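Local coordinates for protein nucleocapsid (Crimean-congo hemorrhagic fever virus, PDB 4AKL) that binds single- and double-stranded RNA, probably takes part in packaging the viral genome, and displays sequence-non-specific endonuclease activity on double-stranded DNA, at residues A[305-308]-A[309-313]; A[44-47]-A[48-51]; A[340-343]-A[344-347]; A[454-457]-A[458-462]; A[107-110]-A[111-114]. One frame throughout, in Å; residues are numbered along the deposited sequence.

Interaction 1: residues A[305-308]-A[309-313]; sequences DTVF and SSYYW
Ser310 and Thr306 meet in the opening turns of helix 306-316, a buried helix near the middle of the protein, in a local contact between residues one turn apart. The backbone N of Ser310 bonds to Thr306 O at 3.0 Å, and its hydroxyl OG gives a second bond to the same oxygen at 2.9 Å. The two donors reach the carbonyl from opposite faces of its plane, so one acceptor is gripped twice. With chi1 at -69°, OG is turned back beside its own backbone N and over the preceding turn, which is why a short hydroxyl side chain suits this place. Asp305 is the N-cap: its OD1 accepts a weak but straight bond from Phe308 N (3.3 Å, 174°), while OD2 forms a salt bridge with Arg134 and also takes a bond from Asn468. On another side of the helix, Val307 and Tyr311 lie side by side and point the same way, with CG2 of Val307 4.0 Å from CD2 of Tyr311. The Tyr311 ring also brings its edge to Val307 O, with CD2 3.5 Å away. Its hydroxyl continues to the carbonyl of Ala83, and Tyr312 ends on Asp107. One face of the Trp313 indole lies against Ser309 O. Phe308 and Val307 pack on helix 120-136, whereas Thr306 and Ser310 touch helix 385-392. The chemistry implies a buried helix start held by shared partners: Ser310 grips Thr306 O with two donors, and Asp305 caps Phe308 N weakly while Arg134 and Asn468 hold its other oxygen.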
# COMPACT_ATOMS: atom_id res chain seq x y z
N ASP A 305 -0.02 -2.83 -0.86
CA ASP A 305 0.84 -3.73 -0.19
C ASP A 305 1.57 -4.49 -1.28
O ASP A 305 0.99 -5.36 -1.96
CB ASP A 305 0.05 -4.68 0.71
CG ASP A 305 0.97 -5.60 1.51
OD1 ASP A 305 2.08 -5.88 1.01
OD2 ASP A 305 0.59 -6.04 2.63
N THR A 306 2.84 -4.17 -1.43
CA THR A 306 3.63 -4.59 -2.57
C THR A 306 3.73 -6.09 -2.68
O THR A 306 3.52 -6.65 -3.74
CB THR A 306 5.04 -3.93 -2.53
OG1 THR A 306 4.87 -2.52 -2.66
CG2 THR A 306 6.01 -4.41 -3.66
N VAL A 307 4.03 -6.76 -1.59
CA VAL A 307 4.18 -8.16 -1.67
C VAL A 307 2.82 -8.88 -1.83
O VAL A 307 2.70 -9.82 -2.62
CB VAL A 307 5.05 -8.71 -0.50
CG1 VAL A 307 4.31 -8.66 0.81
CG2 VAL A 307 5.49 -10.17 -0.84
N PHE A 308 1.79 -8.40 -1.12
CA PHE A 308 0.47 -9.01 -1.21
C PHE A 308 -0.10 -8.92 -2.60
O PHE A 308 -0.57 -9.93 -3.18
CB PHE A 308 -0.49 -8.38 -0.19
CG PHE A 308 -1.87 -8.97 -0.22
CD1 PHE A 308 -2.09 -10.30 0.13
CD2 PHE A 308 -2.95 -8.22 -0.62
CE1 PHE A 308 -3.32 -10.85 0.10
CE2 PHE A 308 -4.18 -8.74 -0.67
CZ PHE A 308 -4.40 -10.06 -0.30
N SER A 309 -0.09 -7.69 -3.14
CA SER A 309 -0.61 -7.44 -4.45
C SER A 309 0.23 -8.24 -5.44
O SER A 309 -0.31 -8.82 -6.34
CB SER A 309 -0.63 -5.93 -4.79
OG SER A 309 -1.77 -5.25 -4.27
N SER A 310 1.53 -8.31 -5.26
CA SER A 310 2.31 -9.08 -6.20
C SER A 310 1.93 -10.58 -6.25
O SER A 310 1.91 -11.18 -7.35
CB SER A 310 3.82 -8.87 -5.99
OG SER A 310 4.17 -7.50 -6.40
N TYR A 311 1.61 -11.17 -5.09
CA TYR A 311 1.21 -12.57 -5.01
C TYR A 311 -0.22 -12.76 -5.58
O TYR A 311 -0.52 -13.79 -6.22
CB TYR A 311 1.35 -13.11 -3.57
CG TYR A 311 2.66 -13.83 -3.37
CD1 TYR A 311 2.81 -15.13 -3.77
CD2 TYR A 311 3.76 -13.19 -2.83
CE1 TYR A 311 4.02 -15.80 -3.61
CE2 TYR A 311 4.97 -13.84 -2.67
CZ TYR A 311 5.09 -15.15 -3.06
OH TYR A 311 6.29 -15.76 -2.93
N TYR A 312 -1.08 -11.76 -5.36
CA TYR A 312 -2.40 -11.79 -5.92
C TYR A 312 -2.31 -11.88 -7.47
O TYR A 312 -3.07 -12.62 -8.10
CB TYR A 312 -3.17 -10.56 -5.50
CG TYR A 312 -4.51 -10.47 -6.14
CD1 TYR A 312 -5.48 -11.43 -5.90
CD2 TYR A 312 -4.82 -9.41 -7.00
CE1 TYR A 312 -6.74 -11.36 -6.50
CE2 TYR A 312 -6.10 -9.34 -7.62
CZ TYR A 312 -7.05 -10.30 -7.37
OH TYR A 312 -8.30 -10.23 -7.97
N TRP A 313 -1.37 -11.13 -8.07
CA TRP A 313 -1.25 -11.11 -9.53
C TRP A 313 -0.71 -12.42 -10.03
O TRP A 313 -1.18 -12.91 -11.06
CB TRP A 313 -0.42 -9.90 -10.02
CG TRP A 313 -1.11 -8.57 -9.71
CD1 TRP A 313 -2.47 -8.31 -9.76
CD2 TRP A 313 -0.49 -7.37 -9.27
NE1 TRP A 313 -2.72 -7.02 -9.40
CE2 TRP A 313 -1.52 -6.41 -9.09
CE3 TRP A 313 0.83 -7.00 -9.03
CZ2 TRP A 313 -1.27 -5.13 -8.68
CZ3 TRP A 313 1.08 -5.73 -8.61
CH2 TRP A 313 0.04 -4.80 -8.44

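Interaction 2: residues A[44-47]-A[48-51]; sequences DRFV and FQMA
The flat end of Gln49 lies alongside two other planar groups, the guanidinium of Arg45 and the ring of Phe46. Its amide plane stands 60° from the first and 59° from the second, so neither pair is stacked. The amide meets them through different atoms: OE1 approaches Phe46 CD1 at 3.9 Å, and NE2 lies 3.9 Å from Arg45 CG. Arg45 and Phe46 also cover one another, since Phe46 CZ sits 3.4 Å above one face of the guanidinium, toward its rim, and Arg45 CG lies over the rim of one face of the ring. Arg45 gets there with CG lodged between the backbone N and the carbonyl carbon (chi1 77°) and its chain then extended to NE, which carries the charge to a salt bridge with Glu69. Nearer the helix start, Phe48 places ring atom CD2 3.8 Å from Asp44 O. Backbone bonds tie the turns together, Gln49 N to Arg45 O at 3.2 Å and Ala51 N to Val47 O at 2.9 Å. Of these eight residues, Phe46 and Met50 are buried and face helices 56-71 and 425-440, a place that suits an aromatic ring and a flexible thioether. Phe48 is exposed, as are Arg45 and Gln49. The chemistry implies a mixed outer surface, where the amide NE2 of Gln49 lies beside the methylenes of Arg45 and the arginine charge is left to its acidic partner.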
# COMPACT_ATOMS: atom_id res chain seq x y z
N ASP A 44 23.66 12.27 -12.01
CA ASP A 44 23.88 13.64 -12.52
C ASP A 44 23.77 13.72 -14.01
O ASP A 44 23.01 14.53 -14.53
CB ASP A 44 25.29 14.18 -12.14
CG ASP A 44 25.38 14.68 -10.68
OD1 ASP A 44 24.35 14.81 -10.02
OD2 ASP A 44 26.51 14.97 -10.19
N ARG A 45 24.51 12.85 -14.69
CA ARG A 45 24.56 12.90 -16.14
C ARG A 45 23.18 12.80 -16.80
O ARG A 45 23.00 13.31 -17.89
CB ARG A 45 25.48 11.82 -16.70
CG ARG A 45 24.89 10.38 -16.71
CD ARG A 45 26.03 9.42 -17.07
NE ARG A 45 25.62 8.02 -17.13
CZ ARG A 45 25.54 7.19 -16.10
NH1 ARG A 45 25.82 7.57 -14.86
NH2 ARG A 45 25.15 5.94 -16.31
N PHE A 46 22.22 12.16 -16.15
CA PHE A 46 20.90 12.01 -16.76
C PHE A 46 20.11 13.32 -16.80
O PHE A 46 19.15 13.44 -17.57
CB PHE A 46 20.08 10.92 -16.07
CG PHE A 46 20.71 9.53 -16.15
CD1 PHE A 46 20.61 8.77 -17.31
CD2 PHE A 46 21.38 9.00 -15.06
CE1 PHE A 46 21.21 7.50 -17.40
CE2 PHE A 46 21.96 7.73 -15.13
CZ PHE A 46 21.87 6.98 -16.31
N VAL A 47 20.49 14.32 -16.00
CA VAL A 47 19.80 15.61 -16.08
C VAL A 47 20.17 16.32 -17.42
O VAL A 47 19.29 16.84 -18.11
CB VAL A 47 20.09 16.52 -14.88
CG1 VAL A 47 19.53 17.94 -15.14
CG2 VAL A 47 19.51 15.90 -13.55
N PHE A 48 21.46 16.30 -17.75
CA PHE A 48 21.97 16.97 -18.93
C PHE A 48 21.49 16.27 -20.18
O PHE A 48 21.15 16.93 -21.12
CB PHE A 48 23.51 17.04 -18.92
CG PHE A 48 24.05 17.65 -17.69
CD1 PHE A 48 23.67 18.92 -17.32
CD2 PHE A 48 24.92 16.93 -16.85
CE1 PHE A 48 24.15 19.50 -16.16
CE2 PHE A 48 25.41 17.49 -15.69
CZ PHE A 48 25.02 18.78 -15.33
N GLN A 49 21.48 14.94 -20.17
CA GLN A 49 20.92 14.16 -21.26
C GLN A 49 19.46 14.53 -21.48
O GLN A 49 19.03 14.79 -22.62
CB GLN A 49 21.01 12.66 -21.01
CG GLN A 49 22.43 12.04 -21.02
CD GLN A 49 22.37 10.53 -20.77
OE1 GLN A 49 21.33 9.88 -21.02
NE2 GLN A 49 23.44 9.98 -20.26
N MET A 50 18.71 14.56 -20.38
CA MET A 50 17.29 14.89 -20.41
C MET A 50 17.09 16.25 -21.03
O MET A 50 16.29 16.39 -21.94
CB MET A 50 16.64 14.82 -19.00
CG MET A 50 15.16 14.83 -19.01
SD MET A 50 14.41 13.41 -19.94
CE MET A 50 14.31 12.20 -18.66
N ALA A 51 17.87 17.23 -20.56
CA ALA A 51 17.79 18.59 -21.04
C ALA A 51 18.14 18.74 -22.55
O ALA A 51 17.63 19.64 -23.21
CB ALA A 51 18.72 19.49 -20.19

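Interaction 3: residues A[340-343]-A[344-347]; sequences GTKK and MKKA
Gly340 stands at the N-cap of helix 341-350, and its carbonyl O takes the first bond of the helix, from Met344 N at 3.0 Å. Next comes Thr341, whose methyl CG2 lies anti to the backbone N and runs alongside Lys345, meeting its CD at 3.7 Å. The carbonyl of Thr341 receives Lys345 N at 2.9 Å, and CG of the same lysine rests against that oxygen. Lys342 follows, and its chain bends twice (chi2 86°, chi3 -57°), which folds it over the next turn and across Lys346. The ammonium groups come near one another: Lys342 NZ is 4.0 Å from Lys345 NZ and 4.3 Å from Lys346 NZ. A water accepts from Lys342 NZ at 2.9 Å and weakly from Lys346 NZ, probably easing the repulsion of the two ammonium groups. Lys342 and Lys346 were each modelled in two conformers, so the crossing of their chains, these NZ distances and the water bridge describe one of them and remain doubtful. Lys343 closes the segment, its carbonyl taking Ala347 N at 3.2 Å. Lys342, Lys343 and Lys346 are exposed, as suits long charged chains, whereas Lys345 is buried against Phe363. Met344 packs on Leu334 and Ala347 on Phe330, positions that suit apolar chains. The arrangement is that of the N-terminal turns of an alpha-helix, capped at Gly340 and packed on helix 324-336.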
# COMPACT_ATOMS: atom_id res chain seq x y z
N GLY A 340 11.50 -0.32 -23.15
CA GLY A 340 10.21 0.31 -23.16
C GLY A 340 9.06 -0.56 -22.63
O GLY A 340 9.12 -1.81 -22.68
N THR A 341 8.04 0.15 -22.12
CA THR A 341 6.83 -0.42 -21.66
C THR A 341 6.15 -1.16 -22.77
O THR A 341 5.56 -2.22 -22.54
CB THR A 341 5.89 0.68 -21.23
OG1 THR A 341 6.45 1.32 -20.08
CG2 THR A 341 4.49 0.13 -20.87
N LYS A 342 6.21 -0.63 -23.98
CA LYS A 342 5.57 -1.30 -25.05
C LYS A 342 6.23 -2.66 -25.30
O LYS A 342 5.54 -3.64 -25.46
CB LYS A 342 5.46 -0.43 -26.31
CG LYS A 342 4.62 -1.06 -27.43
CD LYS A 342 3.11 -0.78 -27.30
CE LYS A 342 2.50 -1.24 -25.97
NZ LYS A 342 1.09 -1.06 -25.94
N LYS A 343 7.56 -2.72 -25.28
CA LYS A 343 8.28 -3.99 -25.45
C LYS A 343 8.02 -4.98 -24.34
O LYS A 343 7.96 -6.18 -24.59
CB LYS A 343 9.81 -3.74 -25.58
CG LYS A 343 10.21 -3.07 -26.90
CD LYS A 343 11.60 -2.41 -26.76
CE LYS A 343 12.13 -1.88 -28.08
NZ LYS A 343 11.09 -1.18 -28.92
N MET A 344 7.88 -4.51 -23.09
CA MET A 344 7.51 -5.41 -21.96
C MET A 344 6.12 -5.97 -22.25
O MET A 344 5.87 -7.15 -22.11
CB MET A 344 7.55 -4.62 -20.66
CG MET A 344 7.27 -5.35 -19.40
SD MET A 344 5.50 -5.50 -19.09
CE MET A 344 5.28 -3.80 -18.51
N LYS A 345 5.20 -5.14 -22.71
CA LYS A 345 3.85 -5.60 -22.88
C LYS A 345 3.71 -6.62 -24.00
O LYS A 345 2.96 -7.63 -23.85
CB LYS A 345 2.91 -4.41 -23.06
CG LYS A 345 2.67 -3.70 -21.78
CD LYS A 345 1.92 -2.37 -21.93
CE LYS A 345 0.47 -2.54 -21.94
NZ LYS A 345 -0.23 -1.24 -22.17
N LYS A 346 4.48 -6.41 -25.09
CA LYS A 346 4.47 -7.29 -26.25
C LYS A 346 5.09 -8.65 -25.95
O LYS A 346 4.72 -9.69 -26.57
CB LYS A 346 5.21 -6.63 -27.45
CG LYS A 346 4.60 -5.25 -27.90
CD LYS A 346 3.20 -5.36 -28.54
CE LYS A 346 2.47 -3.97 -28.52
NZ LYS A 346 1.05 -4.06 -29.01
N ALA A 347 6.04 -8.66 -25.01
CA ALA A 347 6.69 -9.89 -24.60
C ALA A 347 5.71 -10.78 -23.81
O ALA A 347 5.76 -12.02 -23.93
CB ALA A 347 7.92 -9.58 -23.76
O HOH W 1 0.66 -3.95 -25.99

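Interaction 4: residues A[454-457]-A[458-462]; sequences LLHQ and SLVGK
Val460 turns CG1 beside its backbone N (chi1 -53°) and His456 swings its ring anti to the backbone N (chi1 -175°), which brings the methyl over one face of the imidazole. The result is a CH-pi contact, with Val460 CG1 4.3 Å from the ring centroid and 27° off the ring normal. Gln457 and Lys462 meet by a different route: the glutamine chain is extended beyond CG, and the lysine bends at chi3. Their methylenes touch where Lys462 CD lies 4.0 Å from Gln457 CB, and at the ends Lys462 NZ gives a weak bond to Gln457 OE1 at 3.4 Å. Just after Val460 the helix 450-460 stops in a Schellman motif. Gly461 takes a positive phi, where a side chain would collide with the preceding carbonyl, and the chain turns back. Two bonds make the motif, Lys462 N to Gln457 O at 3.1 Å and, weakly, Gly461 N to Ser458 O at 3.2 Å. Gln457 O is thereby satisfied, while the methylenes of Lys462 lie over the last turn. One residue earlier, His456 O takes Val460 N at 2.9 Å. Leu455 and Leu459 cross, CG of the first 4.2 Å from CD1 of the second, and both branched apolar chains pack on helix 163-181 and on Tyr156 of the short strand 155-156. Ser458, small enough to sit against helix 425-440, sends its hydroxyl to that of Tyr156.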
# COMPACT_ATOMS: atom_id res chain seq x y z
N LEU A 454 7.67 7.34 -3.59
CA LEU A 454 8.84 6.88 -2.86
C LEU A 454 9.16 7.77 -1.63
O LEU A 454 9.41 7.25 -0.58
CB LEU A 454 10.06 6.76 -3.74
CG LEU A 454 10.11 5.62 -4.77
CD1 LEU A 454 11.34 5.88 -5.70
CD2 LEU A 454 10.15 4.16 -4.16
N LEU A 455 9.15 9.08 -1.79
CA LEU A 455 9.38 10.00 -0.65
C LEU A 455 8.35 9.82 0.47
O LEU A 455 8.70 9.81 1.65
CB LEU A 455 9.37 11.46 -1.12
CG LEU A 455 9.69 12.54 -0.05
CD1 LEU A 455 11.03 12.31 0.60
CD2 LEU A 455 9.61 13.96 -0.64
N HIS A 456 7.11 9.70 0.07
CA HIS A 456 5.99 9.53 0.99
C HIS A 456 6.26 8.32 1.87
O HIS A 456 6.23 8.41 3.07
CB HIS A 456 4.70 9.36 0.20
CG HIS A 456 3.49 9.29 1.05
ND1 HIS A 456 2.90 10.40 1.60
CD2 HIS A 456 2.76 8.23 1.45
CE1 HIS A 456 1.85 10.02 2.32
NE2 HIS A 456 1.75 8.71 2.23
N GLN A 457 6.56 7.21 1.22
CA GLN A 457 6.89 5.97 1.88
C GLN A 457 8.09 6.05 2.78
O GLN A 457 8.08 5.43 3.80
CB GLN A 457 7.08 4.88 0.85
CG GLN A 457 5.70 4.50 0.32
CD GLN A 457 5.77 3.61 -0.81
OE1 GLN A 457 6.55 2.66 -0.83
NE2 GLN A 457 4.95 3.89 -1.78
N SER A 458 9.13 6.79 2.38
CA SER A 458 10.25 7.01 3.26
C SER A 458 9.81 7.84 4.44
O SER A 458 10.27 7.60 5.54
CB SER A 458 11.40 7.74 2.54
OG SER A 458 12.55 7.73 3.33
N LEU A 459 8.93 8.80 4.23
CA LEU A 459 8.44 9.69 5.31
C LEU A 459 7.50 8.97 6.33
O LEU A 459 7.44 9.40 7.50
CB LEU A 459 7.75 10.94 4.75
CG LEU A 459 8.60 12.00 4.02
CD1 LEU A 459 7.67 13.08 3.56
CD2 LEU A 459 9.74 12.60 4.89
N VAL A 460 6.79 7.93 5.89
CA VAL A 460 5.97 7.17 6.81
C VAL A 460 6.87 6.26 7.68
O VAL A 460 6.45 5.83 8.73
CB VAL A 460 4.85 6.35 6.13
CG1 VAL A 460 3.97 7.27 5.19
CG2 VAL A 460 5.42 5.21 5.40
N GLY A 461 8.11 6.01 7.24
CA GLY A 461 9.10 5.27 7.98
C GLY A 461 9.48 3.93 7.39
O GLY A 461 10.17 3.16 8.06
N LYS A 462 9.05 3.65 6.15
CA LYS A 462 9.39 2.39 5.53
C LYS A 462 10.87 2.38 5.23
O LYS A 462 11.39 3.34 4.67
CB LYS A 462 8.59 2.11 4.22
CG LYS A 462 7.09 1.89 4.46
CD LYS A 462 6.21 1.81 3.18
CE LYS A 462 6.51 0.54 2.35
NZ LYS A 462 5.51 0.18 1.26

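Interaction 5: residues A[107-110]-A[111-114]; sequences DESY and IELK. Unlike the reference sequence in segment 111-114: Ile111 (reference Thr).
Tyr110 meets Lys114 one turn on, and the tyrosine can be followed outward from its backbone. CB lies close to the next amide, 3.2 Å from Ile111 N. CG is turned anti to the backbone N (chi1 -167°), which carries the ring along the helix toward the lysine. CD2 comes within 3.9 Å of Lys114 CG, and CE2 is nearer still, 3.5 Å from that CG and 3.7 Å from Lys114 CD. The lysine methylenes thus cross the ring at a slant, while OH goes beyond them to the carbonyl of Leu362 and the amide of Leu380. An aromatic with a polar tip suits this place: lysine methylenes cover one side of the ring, at CD2 and CE2, Val379 also packs against it, and the hydroxyl finds backbone partners. Lys114 bends at chi3 and delivers NZ to the carbonyl of Glu361. Two backbone bonds hold the turn, Leu113 N to Ser109 O at 3.0 Å and Lys114 N to Tyr110 O at 3.1 Å. Ser109 is the N-cap, though its side chain makes no capping bond; instead a water accepts from Ile111 N at 3.1 Å and gives weakly to Glu108 O. Ile111, a threonine in the reference sequence, is exposed. The short helix 110-113 follows helix 104-107 through a type I turn from Asp107 to Tyr110, and Leu113, together with Ser109, packs against Gln122 of helix 120-136.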
# COMPACT_ATOMS: atom_id res chain seq x y z
N ASP A 107 -11.90 -9.19 -5.60
CA ASP A 107 -11.44 -10.22 -6.55
C ASP A 107 -12.50 -10.58 -7.61
O ASP A 107 -12.18 -10.66 -8.81
CB ASP A 107 -10.95 -11.48 -5.78
CG ASP A 107 -10.60 -12.67 -6.70
OD1 ASP A 107 -9.74 -12.51 -7.62
OD2 ASP A 107 -11.18 -13.79 -6.47
N GLU A 108 -13.74 -10.78 -7.20
CA GLU A 108 -14.83 -11.11 -8.13
C GLU A 108 -15.33 -9.87 -8.93
O GLU A 108 -16.13 -9.99 -9.86
CB GLU A 108 -15.99 -11.81 -7.39
CG GLU A 108 -15.66 -13.27 -7.07
CD GLU A 108 -16.85 -14.05 -6.48
OE1 GLU A 108 -17.96 -13.49 -6.24
OE2 GLU A 108 -16.66 -15.28 -6.25
N SER A 109 -14.83 -8.70 -8.55
CA SER A 109 -15.15 -7.45 -9.24
C SER A 109 -13.94 -6.91 -9.99
O SER A 109 -13.98 -5.78 -10.40
CB SER A 109 -15.63 -6.40 -8.23
OG SER A 109 -16.92 -6.77 -7.81
N TYR A 110 -12.90 -7.74 -10.18
CA TYR A 110 -11.66 -7.31 -10.82
C TYR A 110 -11.96 -6.59 -12.14
O TYR A 110 -11.38 -5.56 -12.40
CB TYR A 110 -10.65 -8.45 -11.05
CG TYR A 110 -9.31 -7.87 -11.42
CD1 TYR A 110 -8.38 -7.51 -10.43
CD2 TYR A 110 -8.98 -7.61 -12.77
CE1 TYR A 110 -7.13 -6.93 -10.78
CE2 TYR A 110 -7.79 -7.04 -13.12
CZ TYR A 110 -6.85 -6.70 -12.13
OH TYR A 110 -5.67 -6.15 -12.49
N ILE A 111 -12.86 -7.12 -12.95
CA ILE A 111 -13.16 -6.57 -14.25
C ILE A 111 -13.64 -5.09 -14.11
O ILE A 111 -13.24 -4.22 -14.88
CB ILE A 111 -14.18 -7.51 -14.97
CG1 ILE A 111 -13.48 -8.85 -15.33
CG2 ILE A 111 -14.75 -6.89 -16.19
CD1 ILE A 111 -14.54 -10.01 -15.75
N GLU A 112 -14.50 -4.82 -13.12
CA GLU A 112 -14.99 -3.48 -12.86
C GLU A 112 -13.91 -2.58 -12.32
O GLU A 112 -13.90 -1.37 -12.62
CB GLU A 112 -16.16 -3.52 -11.87
CG GLU A 112 -16.78 -2.21 -11.62
CD GLU A 112 -18.08 -2.30 -10.81
OE1 GLU A 112 -18.23 -3.21 -9.96
OE2 GLU A 112 -18.93 -1.48 -11.05
N LEU A 113 -13.00 -3.12 -11.52
CA LEU A 113 -11.95 -2.31 -10.89
C LEU A 113 -10.85 -1.88 -11.88
O LEU A 113 -10.10 -0.94 -11.64
CB LEU A 113 -11.38 -3.04 -9.62
CG LEU A 113 -12.30 -3.23 -8.38
CD1 LEU A 113 -11.55 -4.06 -7.26
CD2 LEU A 113 -12.80 -1.91 -7.80
N LYS A 114 -10.78 -2.56 -13.02
CA LYS A 114 -9.95 -2.12 -14.13
C LYS A 114 -10.54 -0.78 -14.72
O LYS A 114 -9.83 -0.07 -15.42
CB LYS A 114 -9.89 -3.19 -15.26
CG LYS A 114 -8.98 -4.39 -15.04
CD LYS A 114 -9.11 -5.45 -16.20
CE LYS A 114 -8.86 -4.89 -17.61
NZ LYS A 114 -8.49 -5.96 -18.60
O HOH W 2 -14.35 -9.71 -12.28

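How the interactions relate
Along the chain the order is interaction 2, 5, 1, 3 and 4, each a single local stretch of this largely helical protein. Interactions 1 and 5 are the one pair that touch: Tyr312 OH meets Asp107 OD1 in a probable hydrogen bond, and both pack on helix 120-136. Interactions 1 and 4 lie near the centre of the fold, about 10 and 11 Å from it. Interaction 3, on helix 341-350, has its centre about 21 Å from that of interaction 1 and packs on helix 324-336. Interaction 2 is peripheral, yet helix 425-440 borders both it and interaction 4. Buried contacts 1 and 4 thus sit centrally and partly buried 2, 3 and 5 farther out, each joining its short helix to neighbouring ones.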